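Chintase (Rhizomucor miehei, PDB 5YUQ) hydrolyses the beta-1,4 glycosidic bonds of chitin, as a family 18 glycoside hydrolase whose active site forms a tunnel. Local coordinates at residues K142-F154 against W169-Y181. Numbering follows the deposited sequence.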
# COMPACT_ATOMS: atom_id res chain seq x y z
N LYS A 142 11.92 17.44 -12.74
CA LYS A 142 11.47 18.00 -11.46
C LYS A 142 10.23 17.23 -10.86
O LYS A 142 10.15 16.97 -9.66
CB LYS A 142 11.30 19.53 -11.68
CG LYS A 142 9.93 20.12 -11.95
CD LYS A 142 9.58 20.37 -13.39
CE LYS A 142 9.24 21.83 -13.66
NZ LYS A 142 8.31 22.11 -14.77
N THR A 143 9.38 16.81 -11.74
CA THR A 143 8.19 16.10 -11.27
C THR A 143 8.59 14.80 -10.60
O THR A 143 9.46 14.07 -11.10
CB THR A 143 7.23 15.82 -12.44
OG1 THR A 143 6.95 17.04 -13.13
CG2 THR A 143 5.93 15.24 -11.93
N ILE A 144 7.95 14.48 -9.48
CA ILE A 144 8.24 13.28 -8.78
C ILE A 144 7.39 12.13 -9.34
O ILE A 144 6.18 12.13 -9.23
CB ILE A 144 7.85 13.40 -7.28
CG1 ILE A 144 8.63 14.54 -6.62
CG2 ILE A 144 8.09 12.09 -6.55
CD1 ILE A 144 7.87 15.11 -5.46
N LEU A 145 8.07 11.19 -9.98
CA LEU A 145 7.39 10.04 -10.56
C LEU A 145 7.68 8.83 -9.69
O LEU A 145 8.82 8.42 -9.52
CB LEU A 145 7.83 9.78 -12.00
CG LEU A 145 7.51 10.88 -13.00
CD1 LEU A 145 8.09 10.55 -14.38
CD2 LEU A 145 6.02 11.10 -13.09
N THR A 146 6.63 8.29 -9.09
CA THR A 146 6.79 7.13 -8.24
C THR A 146 5.76 6.09 -8.60
O THR A 146 4.81 6.35 -9.36
CB THR A 146 6.64 7.47 -6.73
OG1 THR A 146 5.33 8.00 -6.48
CG2 THR A 146 7.69 8.48 -6.31
N THR A 147 5.95 4.90 -8.07
CA THR A 147 5.01 3.81 -8.30
C THR A 147 4.84 3.05 -7.00
O THR A 147 5.81 2.85 -6.26
CB THR A 147 5.46 2.89 -9.46
OG1 THR A 147 4.57 1.77 -9.55
CG2 THR A 147 6.86 2.38 -9.23
N ALA A 148 3.60 2.68 -6.68
CA ALA A 148 3.34 1.80 -5.55
C ALA A 148 3.38 0.38 -6.08
O ALA A 148 2.69 0.05 -7.05
CB ALA A 148 1.99 2.10 -4.93
N VAL A 149 4.18 -0.47 -5.45
CA VAL A 149 4.51 -1.77 -6.01
C VAL A 149 4.23 -2.93 -5.05
O VAL A 149 4.21 -2.74 -3.84
CB VAL A 149 6.00 -1.80 -6.42
CG1 VAL A 149 6.33 -0.63 -7.32
CG2 VAL A 149 6.89 -1.78 -5.19
N PRO A 150 4.01 -4.13 -5.60
CA PRO A 150 3.81 -5.32 -4.76
C PRO A 150 5.12 -5.78 -4.13
O PRO A 150 6.17 -5.18 -4.34
CB PRO A 150 3.28 -6.37 -5.74
CG PRO A 150 3.83 -5.93 -7.08
CD PRO A 150 3.83 -4.42 -7.03
N THR A 151 5.06 -6.87 -3.36
CA THR A 151 6.20 -7.32 -2.57
C THR A 151 7.25 -8.10 -3.39
O THR A 151 8.26 -8.55 -2.86
CB THR A 151 5.73 -8.17 -1.38
OG1 THR A 151 4.75 -9.11 -1.85
CG2 THR A 151 5.09 -7.27 -0.33
N ALA A 152 7.00 -8.24 -4.69
CA ALA A 152 7.99 -8.80 -5.59
C ALA A 152 7.97 -7.98 -6.87
O ALA A 152 6.94 -7.40 -7.22
CB ALA A 152 7.69 -10.26 -5.89
N PRO A 153 9.10 -7.96 -7.57
CA PRO A 153 9.15 -7.18 -8.81
C PRO A 153 8.04 -7.45 -9.81
O PRO A 153 7.58 -8.55 -9.88
CB PRO A 153 10.54 -7.53 -9.40
CG PRO A 153 11.36 -7.85 -8.25
CD PRO A 153 10.41 -8.43 -7.16
N PHE A 154 7.69 -6.46 -10.61
CA PHE A 154 6.61 -6.57 -11.58
C PHE A 154 6.69 -7.83 -12.43
O PHE A 154 7.79 -8.26 -12.82
CB PHE A 154 6.65 -5.38 -12.53
CG PHE A 154 6.42 -4.05 -11.87
CD1 PHE A 154 5.32 -3.85 -11.05
CD2 PHE A 154 7.31 -3.00 -12.08
CE1 PHE A 154 5.12 -2.60 -10.44
CE2 PHE A 154 7.11 -1.77 -11.50
CZ PHE A 154 6.01 -1.57 -10.68
N TRP A 169 14.15 1.30 -15.54
CA TRP A 169 13.23 1.50 -14.43
C TRP A 169 13.86 2.43 -13.41
O TRP A 169 13.30 3.47 -13.08
CB TRP A 169 12.84 0.16 -13.78
CG TRP A 169 11.66 -0.49 -14.43
CD1 TRP A 169 11.66 -1.59 -15.23
CD2 TRP A 169 10.30 -0.06 -14.31
NE1 TRP A 169 10.37 -1.88 -15.63
CE2 TRP A 169 9.52 -0.96 -15.08
CE3 TRP A 169 9.66 0.99 -13.64
CZ2 TRP A 169 8.13 -0.83 -15.19
CZ3 TRP A 169 8.29 1.11 -13.74
CH2 TRP A 169 7.53 0.21 -14.52
N ALA A 170 15.04 2.07 -12.94
CA ALA A 170 15.71 2.87 -11.91
C ALA A 170 16.11 4.24 -12.44
O ALA A 170 16.12 5.22 -11.69
CB ALA A 170 16.93 2.12 -11.37
N SER A 171 16.44 4.35 -13.72
CA SER A 171 16.87 5.64 -14.24
C SER A 171 15.73 6.60 -14.59
O SER A 171 15.96 7.78 -14.84
CB SER A 171 17.81 5.48 -15.44
OG SER A 171 17.12 4.96 -16.56
N THR A 172 14.50 6.09 -14.57
CA THR A 172 13.35 6.91 -14.98
C THR A 172 12.47 7.25 -13.80
O THR A 172 11.99 8.37 -13.67
CB THR A 172 12.49 6.18 -16.03
OG1 THR A 172 13.31 5.83 -17.15
CG2 THR A 172 11.35 7.07 -16.51
N VAL A 173 12.25 6.26 -12.94
CA VAL A 173 11.32 6.40 -11.82
C VAL A 173 12.06 6.82 -10.56
O VAL A 173 13.10 6.25 -10.22
CB VAL A 173 10.56 5.06 -11.59
CG1 VAL A 173 9.68 5.14 -10.33
CG2 VAL A 173 9.72 4.72 -12.81
N ASP A 174 11.53 7.82 -9.86
CA ASP A 174 12.22 8.33 -8.70
C ASP A 174 12.21 7.37 -7.52
O ASP A 174 13.22 7.19 -6.84
CB ASP A 174 11.64 9.69 -8.28
CG ASP A 174 11.87 10.74 -9.34
OD1 ASP A 174 13.04 10.95 -9.71
OD2 ASP A 174 10.88 11.30 -9.84
N ALA A 175 11.07 6.74 -7.26
CA ALA A 175 10.95 5.87 -6.10
C ALA A 175 9.89 4.82 -6.27
O ALA A 175 8.90 5.03 -6.99
CB ALA A 175 10.67 6.69 -4.83
N PHE A 176 10.09 3.70 -5.59
CA PHE A 176 9.22 2.55 -5.68
C PHE A 176 8.70 2.30 -4.28
O PHE A 176 9.47 1.95 -3.37
CB PHE A 176 10.01 1.34 -6.18
CG PHE A 176 10.57 1.51 -7.58
CD1 PHE A 176 11.67 2.33 -7.81
CD2 PHE A 176 10.00 0.85 -8.66
CE1 PHE A 176 12.18 2.50 -9.08
CE2 PHE A 176 10.51 0.99 -9.94
CZ PHE A 176 11.60 1.82 -10.16
N TYR A 177 7.40 2.50 -4.09
CA TYR A 177 6.80 2.40 -2.76
C TYR A 177 6.29 0.98 -2.54
O TYR A 177 5.26 0.61 -3.09
CB TYR A 177 5.62 3.36 -2.63
CG TYR A 177 5.94 4.85 -2.67
CD1 TYR A 177 7.23 5.32 -2.88
CD2 TYR A 177 4.93 5.79 -2.49
CE1 TYR A 177 7.51 6.68 -2.91
CE2 TYR A 177 5.20 7.15 -2.52
CZ TYR A 177 6.48 7.59 -2.72
OH TYR A 177 6.74 8.93 -2.75
N ILE A 178 7.00 0.19 -1.74
CA ILE A 178 6.64 -1.21 -1.53
C ILE A 178 5.45 -1.36 -0.59
O ILE A 178 5.49 -0.94 0.56
CB ILE A 178 7.82 -2.02 -0.96
CG1 ILE A 178 9.00 -1.98 -1.93
CG2 ILE A 178 7.41 -3.46 -0.72
CD1 ILE A 178 10.27 -2.61 -1.36
N MET A 179 4.39 -2.00 -1.09
CA MET A 179 3.20 -2.20 -0.29
C MET A 179 3.35 -3.45 0.56
O MET A 179 2.74 -4.49 0.30
CB MET A 179 1.96 -2.26 -1.19
CG MET A 179 1.71 -0.92 -1.87
SD MET A 179 0.32 -0.94 -3.02
CE MET A 179 -0.83 -2.01 -2.15
N ALA A 180 4.19 -3.35 1.59
CA ALA A 180 4.45 -4.46 2.49
C ALA A 180 3.37 -4.56 3.55
O ALA A 180 3.63 -4.47 4.74
CB ALA A 180 5.80 -4.29 3.15
N TYR A 181 2.14 -4.73 3.09
CA TYR A 181 1.01 -4.90 3.97
C TYR A 181 -0.03 -5.68 3.18
O TYR A 181 0.17 -5.94 1.99
CB TYR A 181 0.49 -3.56 4.48
CG TYR A 181 0.44 -2.41 3.49
CD1 TYR A 181 -0.49 -2.39 2.47
CD2 TYR A 181 1.29 -1.32 3.62
CE1 TYR A 181 -0.56 -1.34 1.57
CE2 TYR A 181 1.23 -0.25 2.74
CZ TYR A 181 0.30 -0.26 1.72
OH TYR A 181 0.22 0.79 0.84
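Two neighbouring parallel strands of the family 18 TIM barrel, 144-149 and 175-178, pair here, with T147 and V149 bonded to alternate residues opposite. T147 N donates to A175 O, and T147 O accepts from Y177 N at 2.7 Å. V149 N then reaches Y177 O, and V149 O accepts M179 N.

At the N-terminal end, D174 closes the pairing with its side chain. Its OD2 accepts L145 N at 2.8 Å through the anti lone pair, while D174 N returns a bond to L145 O. R136 of helix 124-139 forms a salt bridge with the same OD2.

T146, A148, A175 and Y177 point to one face of the sheet. T146 CB lies over a face of the Y177 ring, 4.2 Å from its centroid, in a CH-pi contact. With OG1 between the backbone N and carbonyl carbon (chi1 61°), T146 turns its hydroxyl to N103 ND2 and its CG2 toward Y177 OH. A148 CB meets M179 SD at 4.0 Å.

On the other face, T147 CG2 approaches F176 CD2 obliquely at 3.5 Å. V149 CG1 touches the edge of that ring. With T147 OG1 anti to the backbone N (chi1 174°), CG2 is left to meet F176, and the hydroxyl bonds with L104 O and Y128 OH. Beyond the strands, F154 CE2 sits over one face of W169, 3.6 Å from CH2, with the two ring planes at 42°.

The barrel pairing thus continues at its N-terminal end through a carboxylate. Two bonds to OD2, one from a backbone N-H and one from an arginine, would favour a charged D174 and hold its side chain in place.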